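Local coordinates for protein Aln2 (Streptomyces sp. CM020, PDB 6P7L) that belongs to the SnoaL-like branch of the NTF2-like superfamily and probably takes part in biosynthesis of the polyketide antibiotic alnumycin, at residues F59-G73 and R153-V165. Sequence-based numbering, arbitrary orientation.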
loop_
_atom_site.group_PDB
_atom_site.type_symbol
_atom_site.label_atom_id
_atom_site.label_comp_id
_atom_site.label_asym_id
_atom_site.label_seq_id
_atom_site.Cartn_x
_atom_site.Cartn_y
_atom_site.Cartn_z
ATOM N N PHE A 59 -2.243 -2.944 21.089
ATOM C CA PHE A 59 -1.040 -2.822 20.271
ATOM C C PHE A 59 0.163 -3.435 20.979
ATOM O O PHE A 59 0.896 -4.254 20.411
ATOM C CB PHE A 59 -0.785 -1.353 19.959
ATOM C CG PHE A 59 0.572 -1.084 19.370
ATOM C CD1 PHE A 59 0.850 -1.411 18.041
ATOM C CD2 PHE A 59 1.572 -0.533 20.145
ATOM C CE1 PHE A 59 2.069 -1.166 17.522
ATOM C CE2 PHE A 59 2.811 -0.291 19.610
ATOM C CZ PHE A 59 3.073 -0.603 18.311
ATOM N N ALA A 60 0.368 -3.062 22.238
ATOM C CA ALA A 60 1.532 -3.553 22.963
ATOM C C ALA A 60 1.441 -5.055 23.220
ATOM O O ALA A 60 2.465 -5.740 23.301
ATOM C CB ALA A 60 1.678 -2.805 24.288
ATOM N N ALA A 61 0.236 -5.589 23.355
ATOM C CA ALA A 61 0.070 -7.019 23.613
ATOM C C ALA A 61 0.506 -7.871 22.435
ATOM O O ALA A 61 0.689 -9.093 22.590
ATOM C CB ALA A 61 -1.398 -7.310 23.958
ATOM N N THR A 62 0.672 -7.263 21.262
ATOM C CA THR A 62 1.186 -8.024 20.137
ATOM C C THR A 62 2.688 -8.253 20.239
ATOM O O THR A 62 3.230 -9.056 19.460
ATOM C CB THR A 62 0.903 -7.345 18.783
ATOM O OG1 THR A 62 1.671 -6.136 18.641
ATOM C CG2 THR A 62 -0.588 -7.085 18.569
ATOM N N PHE A 63 3.362 -7.597 21.198
ATOM C CA PHE A 63 4.796 -7.769 21.397
ATOM C C PHE A 63 5.061 -8.832 22.461
ATOM O O PHE A 63 4.289 -9.000 23.405
ATOM C CB PHE A 63 5.462 -6.441 21.825
ATOM C CG PHE A 63 5.589 -5.449 20.713
ATOM C CD1 PHE A 63 4.490 -4.703 20.306
ATOM C CD2 PHE A 63 6.799 -5.252 20.077
ATOM C CE1 PHE A 63 4.594 -3.824 19.261
ATOM C CE2 PHE A 63 6.898 -4.350 19.021
ATOM C CZ PHE A 63 5.788 -3.668 18.622
ATOM N N VAL A 64 6.157 -9.580 22.286
ATOM C CA VAL A 64 6.545 -10.583 23.276
ATOM C C VAL A 64 7.284 -9.946 24.447
ATOM O O VAL A 64 7.773 -8.821 24.386
ATOM C CB VAL A 64 7.388 -11.703 22.642
ATOM C CG1 VAL A 64 6.618 -12.354 21.522
ATOM C CG2 VAL A 64 8.743 -11.172 22.195
ATOM N N ALA A 65 7.380 -10.707 25.536
ATOM C CA ALA A 65 8.177 -10.268 26.673
ATOM C C ALA A 65 9.606 -9.976 26.215
ATOM O O ALA A 65 10.176 -10.705 25.401
ATOM C CB ALA A 65 8.193 -11.325 27.768
ATOM N N GLY A 66 10.179 -8.896 26.723
ATOM C CA GLY A 66 11.525 -8.519 26.313
ATOM C C GLY A 66 11.684 -8.017 24.891
ATOM O O GLY A 66 12.825 -7.811 24.460
ATOM N N ALA A 67 10.590 -7.759 24.169
ATOM C CA ALA A 67 10.690 -7.208 22.814
ATOM C C ALA A 67 11.442 -5.879 22.838
ATOM O O ALA A 67 11.377 -5.119 23.801
ATOM C CB ALA A 67 9.310 -7.000 22.206
ATOM N N GLU A 68 12.216 -5.626 21.795
ATOM C CA GLU A 68 13.002 -4.401 21.696
ATOM C C GLU A 68 12.393 -3.515 20.623
ATOM O O GLU A 68 12.179 -3.967 19.492
ATOM C CB GLU A 68 14.458 -4.696 21.353
ATOM C CG GLU A 68 15.401 -4.714 22.538
ATOM C CD GLU A 68 16.737 -5.356 22.202
ATOM O OE1 GLU A 68 17.227 -6.167 23.014
ATOM O OE2 GLU A 68 17.293 -5.046 21.127
ATOM N N PHE A 69 12.098 -2.266 20.986
ATOM C CA PHE A 69 11.514 -1.287 20.079
ATOM C C PHE A 69 12.491 -0.128 19.997
ATOM O O PHE A 69 12.593 0.658 20.947
ATOM C CB PHE A 69 10.144 -0.825 20.585
ATOM C CG PHE A 69 9.319 -0.120 19.556
ATOM C CD1 PHE A 69 9.758 1.051 18.975
ATOM C CD2 PHE A 69 8.077 -0.619 19.178
ATOM C CE1 PHE A 69 8.990 1.704 18.020
ATOM C CE2 PHE A 69 7.322 0.046 18.238
ATOM C CZ PHE A 69 7.770 1.187 17.657
ATOM N N ARG A 70 13.149 0.019 18.848
ATOM C CA ARG A 70 14.193 1.020 18.670
ATOM C C ARG A 70 13.629 2.164 17.847
ATOM O O ARG A 70 13.397 2.028 16.633
ATOM C CB ARG A 70 15.439 0.419 18.017
ATOM C CG ARG A 70 16.632 1.317 18.135
ATOM C CD ARG A 70 17.747 0.570 17.788
ATOM N NE ARG A 70 18.060 -0.578 18.673
ATOM C CZ ARG A 70 18.970 -0.575 19.657
ATOM N NH1 ARG A 70 19.680 0.520 19.932
ATOM N NH2 ARG A 70 19.172 -1.674 20.374
ATOM N N LEU A 71 13.549 3.317 18.504
ATOM C CA LEU A 71 12.976 4.539 18.003
ATOM C C LEU A 71 13.947 5.185 17.034
ATOM O O LEU A 71 15.166 4.939 17.064
ATOM C CB LEU A 71 12.681 5.489 19.174
ATOM C CG LEU A 71 11.595 5.111 20.190
ATOM C CD1 LEU A 71 11.605 6.051 21.400
ATOM C CD2 LEU A 71 10.238 5.140 19.536
ATOM N N ALA A 72 13.396 6.088 16.229
ATOM C CA ALA A 72 14.211 6.744 15.212
ATOM C C ALA A 72 15.450 7.409 15.816
ATOM O O ALA A 72 16.536 7.392 15.221
ATOM C CB ALA A 72 13.361 7.759 14.451
ATOM N N GLY A 73 15.317 7.979 16.997
ATOM C CA GLY A 73 16.400 8.725 17.598
ATOM C C GLY A 73 17.437 7.931 18.354
ATOM O O GLY A 73 18.440 8.495 18.806
ATOM N N ARG A 153 3.844 -12.727 16.718
ATOM C CA ARG A 153 4.057 -11.642 17.666
ATOM C C ARG A 153 5.295 -10.862 17.241
ATOM O O ARG A 153 6.219 -11.417 16.637
ATOM C CB ARG A 153 4.262 -12.181 19.088
ATOM C CG ARG A 153 3.152 -13.113 19.561
ATOM C CD ARG A 153 1.950 -12.337 20.136
ATOM N NE ARG A 153 2.316 -11.670 21.382
ATOM C CZ ARG A 153 2.432 -12.262 22.561
ATOM N NH1 ARG A 153 2.188 -13.554 22.687
ATOM N NH2 ARG A 153 2.801 -11.558 23.627
ATOM N N SER A 154 5.331 -9.586 17.590
ATOM C CA SER A 154 6.500 -8.751 17.328
ATOM C C SER A 154 7.580 -9.013 18.376
ATOM O O SER A 154 7.296 -9.015 19.581
ATOM C CB SER A 154 6.102 -7.284 17.330
ATOM O OG SER A 154 5.633 -6.840 16.068
ATOM N N ARG A 155 8.809 -9.265 17.915
ATOM C CA ARG A 155 9.974 -9.412 18.791
ATOM C C ARG A 155 10.900 -8.207 18.778
ATOM O O ARG A 155 11.440 -7.824 19.824
ATOM C CB ARG A 155 10.769 -10.663 18.418
ATOM C CG ARG A 155 12.017 -10.863 19.269
ATOM C CD ARG A 155 12.664 -12.236 19.012
ATOM N NE ARG A 155 13.739 -12.165 18.021
ATOM C CZ ARG A 155 14.391 -13.218 17.542
ATOM N NH1 ARG A 155 14.082 -14.435 17.960
ATOM N NH2 ARG A 155 15.350 -13.053 16.640
ATOM N N SER A 156 11.077 -7.588 17.615
ATOM C CA SER A 156 11.998 -6.481 17.422
ATOM C C SER A 156 11.356 -5.542 16.424
ATOM O O SER A 156 10.702 -6.002 15.491
ATOM C CB SER A 156 13.373 -6.997 16.839
ATOM O OG SER A 156 14.170 -5.948 16.310
ATOM N N ARG A 157 11.495 -4.236 16.632
ATOM C CA ARG A 157 11.106 -3.253 15.628
ATOM C C ARG A 157 12.190 -2.175 15.644
ATOM O O ARG A 157 12.513 -1.648 16.717
ATOM C CB ARG A 157 9.734 -2.649 15.922
ATOM C CG ARG A 157 9.359 -1.509 14.991
ATOM C CD ARG A 157 7.866 -1.260 14.867
ATOM N NE ARG A 157 7.246 -2.410 14.256
ATOM C CZ ARG A 157 5.962 -2.754 14.356
ATOM N NH1 ARG A 157 5.100 -1.984 15.023
ATOM N NH2 ARG A 157 5.556 -3.884 13.778
ATOM N N VAL A 158 12.746 -1.850 14.478
ATOM C CA VAL A 158 13.758 -0.787 14.359
ATOM C C VAL A 158 13.287 0.188 13.288
ATOM O O VAL A 158 13.078 -0.209 12.139
ATOM C CB VAL A 158 15.139 -1.356 13.992
ATOM C CG1 VAL A 158 16.174 -0.228 13.808
ATOM C CG2 VAL A 158 15.620 -2.364 15.045
ATOM N N ILE A 159 13.120 1.450 13.651
ATOM C CA ILE A 159 12.608 2.483 12.752
ATOM C C ILE A 159 13.755 3.420 12.389
ATOM O O ILE A 159 14.411 3.967 13.281
ATOM C CB ILE A 159 11.465 3.267 13.418
ATOM C CG1 ILE A 159 10.281 2.322 13.670
ATOM C CG2 ILE A 159 11.056 4.442 12.568
ATOM C CD1 ILE A 159 9.272 2.866 14.628
ATOM N N GLU A 160 14.013 3.595 11.091
ATOM C CA GLU A 160 14.972 4.590 10.608
ATOM C C GLU A 160 14.155 5.676 9.921
ATOM O O GLU A 160 13.449 5.391 8.944
ATOM C CB GLU A 160 15.993 3.970 9.645
ATOM C CG GLU A 160 16.966 3.027 10.355
ATOM C CD GLU A 160 18.042 2.489 9.443
ATOM O OE1 GLU A 160 18.238 3.059 8.350
ATOM O OE2 GLU A 160 18.700 1.500 9.825
ATOM N N ARG A 161 14.200 6.898 10.450
ATOM C CA ARG A 161 13.396 7.974 9.887
ATOM C C ARG A 161 14.162 8.680 8.782
ATOM O O ARG A 161 15.327 9.062 8.969
ATOM C CB ARG A 161 12.971 8.972 10.963
ATOM C CG ARG A 161 11.506 9.350 10.754
ATOM C CD ARG A 161 10.940 10.045 11.927
ATOM N NE ARG A 161 11.363 11.435 11.919
ATOM C CZ ARG A 161 11.284 12.247 12.960
ATOM N NH1 ARG A 161 10.798 11.806 14.110
ATOM N NH2 ARG A 161 11.689 13.498 12.840
ATOM N N ASP A 162 13.514 8.827 7.620
ATOM C CA ASP A 162 14.249 9.273 6.446
ATOM C C ASP A 162 14.747 10.696 6.600
ATOM O O ASP A 162 15.797 11.029 6.043
ATOM C CB ASP A 162 13.373 9.147 5.204
ATOM C CG ASP A 162 13.262 7.701 4.695
ATOM O OD1 ASP A 162 14.272 6.965 4.807
ATOM O OD2 ASP A 162 12.182 7.330 4.129
ATOM N N ASP A 163 14.023 11.565 7.328
ATOM C CA ASP A 163 14.540 12.921 7.494
ATOM C C ASP A 163 15.844 12.907 8.299
ATOM O O ASP A 163 16.781 13.656 7.997
ATOM C CB ASP A 163 13.505 13.832 8.144
ATOM C CG ASP A 163 13.053 13.358 9.495
ATOM O OD1 ASP A 163 12.833 12.144 9.676
ATOM O OD2 ASP A 163 12.918 14.239 10.365
ATOM N N LEU A 164 15.922 12.046 9.313
ATOM C CA LEU A 164 17.131 11.932 10.120
ATOM C C LEU A 164 18.279 11.365 9.303
ATOM O O LEU A 164 19.425 11.816 9.445
ATOM C CB LEU A 164 16.846 11.070 11.350
ATOM C CG LEU A 164 15.892 11.692 12.374
ATOM C CD1 LEU A 164 15.701 10.764 13.594
ATOM C CD2 LEU A 164 16.357 13.064 12.824
ATOM N N VAL A 165 17.981 10.403 8.419
ATOM C CA VAL A 165 18.994 9.850 7.514
ATOM C C VAL A 165 19.530 10.934 6.602
ATOM O O VAL A 165 20.753 11.086 6.431
ATOM C CB VAL A 165 18.402 8.691 6.686
ATOM C CG1 VAL A 165 19.381 8.270 5.555
ATOM C CG2 VAL A 165 18.073 7.538 7.571
HETATM O O HOH W 1 16.298 7.332 12.380
#
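Phe69 and Arg157 are paired across neighbouring parallel strands, 67-70 and 151-161, with their side chains on the same face of the curved mixed sheet of an NTF2-like cone. The two side chains run side by side in the same direction, and Arg157 lays its aliphatic part over one face of the Phe69 ring, with CG 4.2 Å from the ring centroid in a CH-pi contact. The arginine chain bends at the CG-CD bond (chi3 -65°), and the guanidinium plane stands 77° from the Phe63 ring, whose CZ lies over one face of it, while NH1 meets the edge of the Phe59 ring. Asp143 forms a salt bridge with NE, Gln47 accepts from NH2 and NH1 binds a glycerol, probably from the crystallisation liquor, so the charged end is fixed among three aromatic rings, consistent with a polar spot in the cone's pocket. Ser154 CB covers one face of the Phe63 ring, 3.6 Å from its centroid, and its OG bonds to Gln47 of helix 34-52. Ile159 CD1 meets Phe69 CE1 obliquely at 3.6 Å, from the same side of the ring plane as Arg157 CG. Backbone bonds join the strands on both sides of the corner at Ala65 and Gly66; the straightest, Arg70 N to Arg157 O, is 2.8 Å long. At the far end Arg153 folds back through bends at chi2 and chi3, laying its guanidinium beneath Val64 CG1. Its NH2 donates to Phe63 O at 3.0 Å, approaching from above the carbonyl plane. Past the last strand bond, a water donates to Ala72 O and accepts from Arg161 N, 2.9 Å from each.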